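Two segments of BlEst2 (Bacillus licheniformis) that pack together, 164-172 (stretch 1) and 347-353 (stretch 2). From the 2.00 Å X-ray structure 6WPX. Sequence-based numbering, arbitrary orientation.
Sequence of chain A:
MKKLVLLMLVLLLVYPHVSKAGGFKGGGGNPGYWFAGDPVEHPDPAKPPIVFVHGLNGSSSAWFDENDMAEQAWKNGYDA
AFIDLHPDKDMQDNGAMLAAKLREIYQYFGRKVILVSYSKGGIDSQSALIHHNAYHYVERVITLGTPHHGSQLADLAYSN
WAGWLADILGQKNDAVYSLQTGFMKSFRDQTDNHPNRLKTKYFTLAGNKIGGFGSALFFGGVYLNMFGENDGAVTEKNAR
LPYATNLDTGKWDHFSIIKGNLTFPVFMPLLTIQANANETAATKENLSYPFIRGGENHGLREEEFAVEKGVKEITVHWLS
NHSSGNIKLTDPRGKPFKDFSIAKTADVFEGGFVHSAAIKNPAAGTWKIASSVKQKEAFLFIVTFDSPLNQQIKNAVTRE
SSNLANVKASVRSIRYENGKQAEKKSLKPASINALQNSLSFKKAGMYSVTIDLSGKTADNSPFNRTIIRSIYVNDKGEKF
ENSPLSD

Stretch 1, residues 164-172: WLADILGQK
Stretch 2 (347-353) DVFEGGF

The end of a helix, already under way at Trp164, packs against a compact turn, burying 306 Å² without a hydrogen bond between them. A Schellman motif closes the helix: Gly170 N bonds to Asp167 O (3.0 Å) and Gln171 N to Ala166 O (3.3 Å), while Gly170 takes phi/psi 66/28, a positive phi that favours glycine. Gln171 CA lies 6.5 Å from Phe349 CA and Leu169 CA 6.0 Å from Gly351 CA, so the chains run in opposite senses. Gln171 (71 Å²) and Leu169 (68 Å²) are the most covered.

Asp347 (48/-124) accepts a weak bond at OD2 from Val348 N (3.0 Å); Asp347 O accepts Glu350 N (2.8 Å). Val348 (-46/-38, chi1 t) places CG1 3.6 Å from Gln171 NE2. Gln171 NE2 also lies 2.7 Å from Val348 O, but the angle is too poor for a hydrogen bond, and Gln171 OE1 is buried without a partner.

Phe349 (-103/19, chi1 m, chi2 89°) begins a type II turn, closed by a weak bond from Gly352 N to Phe349 O (3.4 Å). It suits this site because one ring face receives the long Gln171 (chi1 p, chi2 t, chi3 104°), NE2 3.3 Å from Phe349 CD2, while its apolar surface meets Leu165 (chi1 t, chi2 p; CD2 to Phe349 CD2, 4.2 Å) and, at the edge, Leu169 (chi1 m, chi2 t; CD1 to Phe349 CD2, 4.5 Å). Branched Leu169 also reaches backbone: CD1 is 3.7 Å from Phe349 O, and CD2 3.7 Å from Gly352 CA.

Glu350 (-49/136) points its CA-to-CB bond away, leaving its charged chain exposed. At Gly351 (105/-10) a CB would jam against Glu350 O; Gly351 O is 3.6 Å from Leu169 CD2. At Gly352 (-110/-171) a CB would clash with Leu169 CD1. Phe353 (-134/156, chi1 m) is extended, its CA-to-CB bond pointing away.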

# COMPACT_ATOMS: atom_id res chain seq x y z
N TRP A 164 6.95 14.82 -8.02
CA TRP A 164 8.20 15.44 -7.57
C TRP A 164 8.86 14.66 -6.44
O TRP A 164 10.05 14.37 -6.51
CB TRP A 164 7.96 16.90 -7.19
CG TRP A 164 7.41 17.73 -8.31
CD1 TRP A 164 8.12 18.41 -9.25
CD2 TRP A 164 6.03 17.93 -8.63
NE1 TRP A 164 7.27 19.07 -10.11
CE2 TRP A 164 5.98 18.78 -9.76
CE3 TRP A 164 4.82 17.47 -8.08
CZ2 TRP A 164 4.77 19.18 -10.35
CZ3 TRP A 164 3.62 17.86 -8.66
CH2 TRP A 164 3.60 18.72 -9.77
N LEU A 165 8.08 14.24 -5.42
CA LEU A 165 8.62 13.47 -4.32
C LEU A 165 9.05 12.06 -4.72
O LEU A 165 10.14 11.63 -4.34
CB LEU A 165 7.65 13.42 -3.11
CG LEU A 165 8.15 12.68 -1.89
CD1 LEU A 165 9.36 13.38 -1.27
CD2 LEU A 165 7.02 12.50 -0.87
N ALA A 166 8.18 11.33 -5.45
CA ALA A 166 8.48 9.97 -5.90
C ALA A 166 9.78 9.89 -6.70
O ALA A 166 10.54 8.94 -6.52
CB ALA A 166 7.32 9.42 -6.70
N ASP A 167 10.05 10.90 -7.52
CA ASP A 167 11.27 10.96 -8.33
C ASP A 167 12.56 10.97 -7.48
O ASP A 167 13.31 9.98 -7.55
CB ASP A 167 11.20 12.12 -9.34
CG ASP A 167 10.28 11.88 -10.54
OD1 ASP A 167 9.73 10.76 -10.65
OD2 ASP A 167 10.11 12.81 -11.36
N ILE A 168 12.78 12.00 -6.61
CA ILE A 168 14.01 12.05 -5.80
C ILE A 168 14.07 10.96 -4.71
O ILE A 168 15.18 10.62 -4.29
CB ILE A 168 14.38 13.43 -5.24
CG1 ILE A 168 13.20 14.11 -4.54
CG2 ILE A 168 15.01 14.31 -6.35
CD1 ILE A 168 13.58 15.39 -3.94
N LEU A 169 12.93 10.37 -4.30
CA LEU A 169 13.01 9.26 -3.34
C LEU A 169 13.48 7.94 -4.03
O LEU A 169 13.92 7.01 -3.35
CB LEU A 169 11.68 9.04 -2.58
CG LEU A 169 11.25 10.10 -1.54
CD1 LEU A 169 10.10 9.57 -0.65
CD2 LEU A 169 12.40 10.54 -0.64
N GLY A 170 13.40 7.90 -5.37
CA GLY A 170 13.72 6.73 -6.18
C GLY A 170 12.74 5.62 -5.91
O GLY A 170 13.09 4.44 -5.99
N GLN A 171 11.50 5.98 -5.51
CA GLN A 171 10.48 5.00 -5.16
C GLN A 171 9.77 4.44 -6.38
O GLN A 171 8.91 3.57 -6.24
CB GLN A 171 9.50 5.54 -4.09
CG GLN A 171 8.51 6.58 -4.58
CD GLN A 171 7.71 7.19 -3.46
OE1 GLN A 171 7.96 8.33 -3.05
NE2 GLN A 171 6.74 6.46 -2.94
N LYS A 172 10.06 4.96 -7.57
CA LYS A 172 9.45 4.40 -8.74
C LYS A 172 10.39 3.36 -9.29
O LYS A 172 11.52 3.66 -9.70
CB LYS A 172 9.03 5.43 -9.79
CG LYS A 172 7.82 6.27 -9.37
CD LYS A 172 7.54 7.37 -10.40
CE LYS A 172 6.09 7.80 -10.32
NZ LYS A 172 5.84 9.06 -11.09
N ASP A 347 7.85 1.69 3.69
CA ASP A 347 7.40 0.88 2.53
C ASP A 347 7.56 1.67 1.22
O ASP A 347 8.66 2.07 0.88
CB ASP A 347 6.04 0.19 2.77
CG ASP A 347 4.79 1.03 3.11
OD1 ASP A 347 4.59 1.34 4.29
OD2 ASP A 347 4.02 1.35 2.19
N VAL A 348 6.46 1.80 0.50
CA VAL A 348 6.32 2.53 -0.78
C VAL A 348 7.01 3.89 -0.69
O VAL A 348 7.59 4.27 -1.67
CB VAL A 348 4.83 2.61 -1.12
CG1 VAL A 348 4.53 3.71 -2.11
CG2 VAL A 348 4.34 1.27 -1.59
N PHE A 349 6.93 4.58 0.46
CA PHE A 349 7.58 5.88 0.57
C PHE A 349 8.90 5.81 1.37
O PHE A 349 9.40 6.85 1.80
CB PHE A 349 6.61 6.94 1.16
CG PHE A 349 5.53 7.41 0.22
CD1 PHE A 349 4.31 6.76 0.15
CD2 PHE A 349 5.73 8.51 -0.60
CE1 PHE A 349 3.31 7.19 -0.73
CE2 PHE A 349 4.73 8.94 -1.49
CZ PHE A 349 3.53 8.29 -1.54
N GLU A 350 9.49 4.61 1.53
CA GLU A 350 10.78 4.47 2.22
C GLU A 350 11.82 5.49 1.67
O GLU A 350 11.90 5.71 0.46
CB GLU A 350 11.32 3.04 2.05
CG GLU A 350 12.64 2.76 2.76
CD GLU A 350 12.97 1.29 2.81
OE1 GLU A 350 12.73 0.68 3.87
OE2 GLU A 350 13.40 0.73 1.77
N GLY A 351 12.55 6.12 2.59
CA GLY A 351 13.59 7.08 2.23
C GLY A 351 13.24 8.54 2.44
O GLY A 351 14.11 9.40 2.33
N GLY A 352 11.98 8.83 2.73
CA GLY A 352 11.52 10.19 2.96
C GLY A 352 11.15 10.46 4.40
O GLY A 352 11.40 9.63 5.29
N PHE A 353 10.55 11.63 4.63
CA PHE A 353 10.13 12.10 5.94
C PHE A 353 8.74 12.66 5.86
O PHE A 353 8.31 13.09 4.79
CB PHE A 353 11.12 13.16 6.49
CG PHE A 353 12.51 12.60 6.66
CD1 PHE A 353 13.42 12.63 5.62
CD2 PHE A 353 12.87 11.95 7.84
CE1 PHE A 353 14.70 12.07 5.76
CE2 PHE A 353 14.15 11.39 7.98
CZ PHE A 353 15.06 11.47 6.95